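Local structure of Cyp101j2 (Sphingobium yanoikuyae, 5KYO) at residues A[49-54]-A[77-82]; A[106-111]-A[116-121]. The protein is a cytochrome P450 monooxygenase that holds a haem group and probably hydroxylates the monoterpene 1,8-cineole. All blocks are in the same frame, centred on the assembly; numbering follows the deposited sequence.

Contact 1: A[49-54]-A[77-82]; sequences IYRDVP and TPHNGG
Ile-49 and Asn-80 mark the closest backbone approach of two loops, their CA atoms 8.3 Å apart, and no direct hydrogen bond joins the two segments. Residues His-79 to Gly-82 form a type I' beta turn closed by Gly-82 N to His-79 O; Asn-80 takes its first left-handed corner, which asparagine tolerates well, and positive phi at the next two positions suits Gly-81 and Gly-82. Thr-77 OG1 braces the start of the turn by accepting from His-79 N, an ST turn. With CG of Asn-80 beside its backbone N (chi1 -62°), the amide reaches the rim of Tyr-50, its CG in the plane of the ring and its own plane turned 89° to it. Asn-80 ND2 stands 3.5 Å from Tyr-50 CD2 and 3.8 Å from Ile-49 CG2, the methyl that also rests over one face of the ring. A water accepts from both Ile-49 N, at 3.1 Å, and Asn-80 ND2, at 3.0 Å, while ND2 also bonds to Asp-48. An alanine in place of Asn-80 would probably leave the water and Asp-48 without this donor, and the edge of the Tyr-50 ring without the amide it packs against. Farther out, Arg-51 bends at chi3 (-63°) and sets NH2 3.5 Å from His-79 CE1, guanidinium and imidazole nearly perpendicular; Arg-51 NH1 forms a long, weak ion pair with Asp-46, and His-79 NE2 a weak hydrogen bond to it. Tyrosine suits its place because its ring offers an apolar flank while OH has its partner in Val-109 O. The contact sets the loop leading into helix 59-69, where Ile-49 touches Trp-63, against the hairpin turn between strands 74-77 and 83-86 at the edge of the mixed sheet.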
loop_
_atom_site.group_PDB
_atom_site.type_symbol
_atom_site.label_atom_id
_atom_site.label_comp_id
_atom_site.label_asym_id
_atom_site.label_seq_id
_atom_site.Cartn_x
_atom_site.Cartn_y
_atom_site.Cartn_z
ATOM N N ILE A 49 -3.298 1.161 -15.787
ATOM C CA ILE A 49 -2.776 1.282 -14.416
ATOM C C ILE A 49 -1.613 0.320 -14.221
ATOM O O ILE A 49 -0.876 0.422 -13.241
ATOM C CB ILE A 49 -3.881 1.016 -13.372
ATOM C CG1 ILE A 49 -3.427 1.360 -11.939
ATOM C CG2 ILE A 49 -4.316 -0.409 -13.461
ATOM C CD1 ILE A 49 -2.801 2.754 -11.774
ATOM N N TYR A 50 -1.429 -0.601 -15.165
ATOM C CA TYR A 50 -0.319 -1.551 -15.089
ATOM C C TYR A 50 0.899 -1.175 -15.944
ATOM O O TYR A 50 1.971 -1.779 -15.819
ATOM C CB TYR A 50 -0.821 -2.932 -15.465
ATOM C CG TYR A 50 -1.906 -3.372 -14.519
ATOM C CD1 TYR A 50 -1.611 -3.677 -13.198
ATOM C CD2 TYR A 50 -3.227 -3.441 -14.926
ATOM C CE1 TYR A 50 -2.595 -4.067 -12.319
ATOM C CE2 TYR A 50 -4.230 -3.836 -14.041
ATOM C CZ TYR A 50 -3.900 -4.142 -12.733
ATOM O OH TYR A 50 -4.875 -4.535 -11.835
ATOM N N ARG A 51 0.720 -0.172 -16.795
ATOM C CA ARG A 51 1.748 0.266 -17.747
ATOM C C ARG A 51 2.822 1.117 -17.077
ATOM O O ARG A 51 2.521 1.937 -16.210
ATOM C CB ARG A 51 1.081 1.034 -18.887
ATOM C CG ARG A 51 2.004 1.880 -19.762
ATOM C CD ARG A 51 1.165 2.768 -20.649
ATOM N NE ARG A 51 0.340 1.989 -21.563
ATOM C CZ ARG A 51 -0.594 2.516 -22.350
ATOM N NH1 ARG A 51 -0.836 3.815 -22.309
ATOM N NH2 ARG A 51 -1.298 1.742 -23.161
ATOM N N ASP A 52 4.075 0.904 -17.469
ATOM C CA ASP A 52 5.205 1.605 -16.866
ATOM C C ASP A 52 5.157 3.105 -17.059
ATOM O O ASP A 52 4.619 3.613 -18.046
ATOM C CB ASP A 52 6.539 1.095 -17.423
ATOM C CG ASP A 52 6.966 -0.209 -16.798
ATOM O OD1 ASP A 52 6.391 -0.565 -15.748
ATOM O OD2 ASP A 52 7.895 -0.852 -17.330
ATOM N N VAL A 53 5.730 3.812 -16.096
ATOM C CA VAL A 53 5.974 5.240 -16.245
ATOM C C VAL A 53 6.911 5.419 -17.441
ATOM O O VAL A 53 7.880 4.677 -17.576
ATOM C CB VAL A 53 6.593 5.845 -14.966
ATOM C CG1 VAL A 53 6.908 7.313 -15.169
ATOM C CG2 VAL A 53 5.643 5.667 -13.795
ATOM N N PRO A 54 6.586 6.361 -18.343
ATOM C CA PRO A 54 7.480 6.649 -19.470
ATOM C C PRO A 54 8.890 7.031 -19.021
ATOM O O PRO A 54 9.066 7.892 -18.156
ATOM C CB PRO A 54 6.794 7.824 -20.175
ATOM C CG PRO A 54 5.355 7.687 -19.834
ATOM C CD PRO A 54 5.318 7.107 -18.432
ATOM N N THR A 77 -11.404 4.754 -19.474
ATOM C CA THR A 77 -10.353 4.102 -20.255
ATOM C C THR A 77 -10.834 2.733 -20.724
ATOM O O THR A 77 -11.469 2.001 -19.966
ATOM C CB THR A 77 -9.029 3.945 -19.434
ATOM O OG1 THR A 77 -8.062 3.174 -20.172
ATOM C CG2 THR A 77 -9.302 3.265 -18.093
ATOM N N PRO A 78 -10.535 2.381 -21.984
ATOM C CA PRO A 78 -10.912 1.063 -22.513
ATOM C C PRO A 78 -10.076 -0.086 -21.948
ATOM O O PRO A 78 -10.452 -1.244 -22.118
ATOM C CB PRO A 78 -10.660 1.209 -24.018
ATOM C CG PRO A 78 -9.576 2.238 -24.111
ATOM C CD PRO A 78 -9.889 3.223 -23.010
ATOM N N HIS A 79 -8.956 0.228 -21.303
ATOM C CA HIS A 79 -8.053 -0.802 -20.790
ATOM C C HIS A 79 -8.629 -1.494 -19.551
ATOM O O HIS A 79 -9.443 -0.907 -18.836
ATOM C CB HIS A 79 -6.688 -0.194 -20.462
ATOM C CG HIS A 79 -5.922 0.255 -21.668
ATOM N ND1 HIS A 79 -4.894 -0.485 -22.217
ATOM C CD2 HIS A 79 -6.044 1.359 -22.440
ATOM C CE1 HIS A 79 -4.416 0.148 -23.275
ATOM N NE2 HIS A 79 -5.096 1.270 -23.430
ATOM N N ASN A 80 -8.217 -2.741 -19.320
ATOM C CA ASN A 80 -8.565 -3.465 -18.092
ATOM C C ASN A 80 -10.079 -3.538 -17.851
ATOM O O ASN A 80 -10.572 -3.050 -16.848
ATOM C CB ASN A 80 -7.854 -2.798 -16.892
ATOM C CG ASN A 80 -6.340 -2.863 -17.009
ATOM O OD1 ASN A 80 -5.780 -3.904 -17.355
ATOM N ND2 ASN A 80 -5.671 -1.735 -16.763
ATOM N N GLY A 81 -10.816 -4.117 -18.797
ATOM C CA GLY A 81 -12.262 -4.236 -18.682
ATOM C C GLY A 81 -13.066 -2.981 -19.012
ATOM O O GLY A 81 -14.283 -3.042 -19.212
ATOM N N GLY A 82 -12.391 -1.837 -19.072
ATOM C CA GLY A 82 -13.069 -0.561 -19.236
ATOM C C GLY A 82 -13.516 -0.018 -17.891
ATOM O O GLY A 82 -14.293 -0.669 -17.186
HETATM O O HOH W 1 -6.250 1.215 -16.622
#

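Contact 2: A[106-111]-A[116-121]; sequences TVLVPK and EAYRLI
Tyr-118 and Leu-108 make the apolar centre of this contact, where the loop running into helix 111-118 meets that helix's last turn. Along Tyr-118, CB lies 3.8 Å from Leu-108 CD1; CG, swung beside the backbone N (chi1 -72°), is 3.9 Å from the same methyl, and CD2 is 4.0 Å from it. Farther on the ring packs edge-to-face with Tyr-206, and OH at the tip bonds to the backbone O of Tyr-206. One methyl of the branched leucine, CD1, thus packs against the base of the tyrosine, whose polar end is spent elsewhere. On the backbone, Glu-116 N gives Lys-111 O, five residues earlier, a weak bond of 3.0 Å bent to 128°. Arg-119 lies alongside Thr-106, and its NH2 approaches Thr-106 CG2 edge-on at 3.0 Å, too short for a methyl, so the exact placement is doubtful. The helix's place in the chain is consistent with the B' region of P450s; the Leu-108 side chain lies about 9 Å from the haem. Chemically, apolar contact joins the middle, while outside partners match the charged ends: Arg-119 NE bonds to His-105 O, and Glu-322, salt-bridged to Lys-111, would probably temper the repulsion between Lys-111 NZ and Arg-119 NH2, 6.0 Å apart.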
loop_
_atom_site.group_PDB
_atom_site.type_symbol
_atom_site.label_atom_id
_atom_site.label_comp_id
_atom_site.label_asym_id
_atom_site.label_seq_id
_atom_site.Cartn_x
_atom_site.Cartn_y
_atom_site.Cartn_z
ATOM N N THR A 106 -15.818 -4.962 -5.518
ATOM C CA THR A 106 -14.658 -5.175 -6.379
ATOM C C THR A 106 -13.759 -3.952 -6.251
ATOM O O THR A 106 -14.249 -2.827 -6.237
ATOM C CB THR A 106 -15.028 -5.383 -7.867
ATOM O OG1 THR A 106 -15.632 -4.196 -8.387
ATOM C CG2 THR A 106 -15.998 -6.514 -8.029
ATOM N N VAL A 107 -12.456 -4.177 -6.111
ATOM C CA VAL A 107 -11.504 -3.080 -5.937
ATOM C C VAL A 107 -10.349 -3.183 -6.902
ATOM O O VAL A 107 -9.453 -2.352 -6.878
ATOM C CB VAL A 107 -10.911 -3.012 -4.492
ATOM C CG1 VAL A 107 -11.988 -2.709 -3.478
ATOM C CG2 VAL A 107 -10.146 -4.281 -4.144
ATOM N N LEU A 108 -10.376 -4.208 -7.745
ATOM C CA LEU A 108 -9.294 -4.480 -8.674
ATOM C C LEU A 108 -9.829 -4.519 -10.100
ATOM O O LEU A 108 -10.966 -4.957 -10.338
ATOM C CB LEU A 108 -8.600 -5.805 -8.324
ATOM C CG LEU A 108 -7.866 -5.853 -6.981
ATOM C CD1 LEU A 108 -7.016 -7.121 -6.867
ATOM C CD2 LEU A 108 -6.998 -4.607 -6.785
ATOM N N VAL A 109 -9.016 -4.048 -11.040
ATOM C CA VAL A 109 -9.335 -4.157 -12.466
ATOM C C VAL A 109 -8.366 -5.120 -13.151
ATOM O O VAL A 109 -7.205 -5.216 -12.754
ATOM C CB VAL A 109 -9.292 -2.786 -13.172
ATOM C CG1 VAL A 109 -10.312 -1.836 -12.556
ATOM C CG2 VAL A 109 -7.906 -2.202 -13.093
ATOM N N PRO A 110 -8.840 -5.872 -14.161
ATOM C CA PRO A 110 -10.211 -5.934 -14.686
ATOM C C PRO A 110 -11.179 -6.591 -13.711
ATOM O O PRO A 110 -10.785 -7.517 -12.987
ATOM C CB PRO A 110 -10.067 -6.793 -15.951
ATOM C CG PRO A 110 -8.610 -6.804 -16.261
ATOM C CD PRO A 110 -7.931 -6.732 -14.938
ATOM N N LYS A 111 -12.426 -6.122 -13.694
ATOM C CA LYS A 111 -13.422 -6.636 -12.752
ATOM C C LYS A 111 -13.708 -8.135 -12.898
ATOM O O LYS A 111 -13.778 -8.853 -11.902
ATOM C CB LYS A 111 -14.735 -5.862 -12.886
ATOM C CG LYS A 111 -15.936 -6.623 -12.296
ATOM C CD LYS A 111 -17.206 -5.784 -12.259
ATOM C CE LYS A 111 -18.235 -6.403 -11.323
ATOM N NZ LYS A 111 -19.508 -5.616 -11.265
ATOM N N GLU A 116 -12.874 -10.355 -9.421
ATOM C CA GLU A 116 -13.550 -11.499 -8.832
ATOM C C GLU A 116 -12.537 -12.428 -8.179
ATOM O O GLU A 116 -12.820 -13.007 -7.140
ATOM C CB GLU A 116 -14.371 -12.266 -9.868
ATOM C CG GLU A 116 -15.159 -13.405 -9.242
ATOM C CD GLU A 116 -16.011 -14.160 -10.231
ATOM O OE1 GLU A 116 -16.053 -13.765 -11.417
ATOM O OE2 GLU A 116 -16.639 -15.156 -9.812
ATOM N N ALA A 117 -11.358 -12.553 -8.787
ATOM C CA ALA A 117 -10.324 -13.472 -8.307
ATOM C C ALA A 117 -9.901 -13.184 -6.870
ATOM O O ALA A 117 -9.702 -14.109 -6.071
ATOM C CB ALA A 117 -9.099 -13.424 -9.226
ATOM N N TYR A 118 -9.770 -11.903 -6.537
ATOM C CA TYR A 118 -9.238 -11.522 -5.229
ATOM C C TYR A 118 -10.280 -11.066 -4.204
ATOM O O TYR A 118 -9.929 -10.777 -3.057
ATOM C CB TYR A 118 -8.182 -10.429 -5.413
ATOM C CG TYR A 118 -6.911 -10.969 -6.019
ATOM C CD1 TYR A 118 -5.856 -11.385 -5.210
ATOM C CD2 TYR A 118 -6.761 -11.074 -7.399
ATOM C CE1 TYR A 118 -4.682 -11.881 -5.758
ATOM C CE2 TYR A 118 -5.589 -11.578 -7.955
ATOM C CZ TYR A 118 -4.552 -11.975 -7.129
ATOM O OH TYR A 118 -3.390 -12.485 -7.671
ATOM N N ARG A 119 -11.552 -11.013 -4.606
ATOM C CA ARG A 119 -12.624 -10.638 -3.683
ATOM C C ARG A 119 -12.691 -11.587 -2.488
ATOM O O ARG A 119 -12.927 -12.786 -2.661
ATOM C CB ARG A 119 -13.972 -10.630 -4.405
ATOM C CG ARG A 119 -15.130 -10.168 -3.548
ATOM C CD ARG A 119 -16.456 -10.173 -4.332
ATOM N NE ARG A 119 -16.327 -9.537 -5.650
ATOM C CZ ARG A 119 -16.581 -10.158 -6.799
ATOM N NH1 ARG A 119 -17.001 -11.414 -6.790
ATOM N NH2 ARG A 119 -16.442 -9.522 -7.956
ATOM N N LEU A 120 -12.493 -11.047 -1.283
ATOM C CA LEU A 120 -12.428 -11.862 -0.079
ATOM C C LEU A 120 -12.950 -11.080 1.129
ATOM O O LEU A 120 -12.436 -10.013 1.455
ATOM C CB LEU A 120 -10.986 -12.320 0.162
ATOM C CG LEU A 120 -10.716 -13.503 1.084
ATOM C CD1 LEU A 120 -11.323 -14.771 0.515
ATOM C CD2 LEU A 120 -9.221 -13.681 1.290
ATOM N N ILE A 121 -13.989 -11.587 1.781
ATOM C CA ILE A 121 -14.500 -10.921 2.985
ATOM C C ILE A 121 -13.419 -10.989 4.068
ATOM O O ILE A 121 -12.644 -11.945 4.096
ATOM C CB ILE A 121 -15.823 -11.556 3.480
ATOM C CG1 ILE A 121 -15.572 -12.845 4.266
ATOM C CG2 ILE A 121 -16.749 -11.820 2.311
ATOM C CD1 ILE A 121 -16.821 -13.439 4.816
#

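From the N terminus, contact 1 comes first: residues 49-54 precede helix 59-69 and strand 74-77, and the turn 77-82 folds back to close that loop of 22 residues. Only afterwards does contact 2 open, and 106-111 returns to 116-121 across just four helical residues, so the two loops are in series, neither nested nor crossed. Their centres are about 17 Å apart, yet they touch. The tie is the probable hydrogen bond of Tyr-50 OH with Val-109 O, 2.6 Å long, and Asn-80 CB packs on Val-109 CG2 at 3.8 Å. Segment 106-111 thereby connects the edge hairpin and N-terminal loop with helix 111-118.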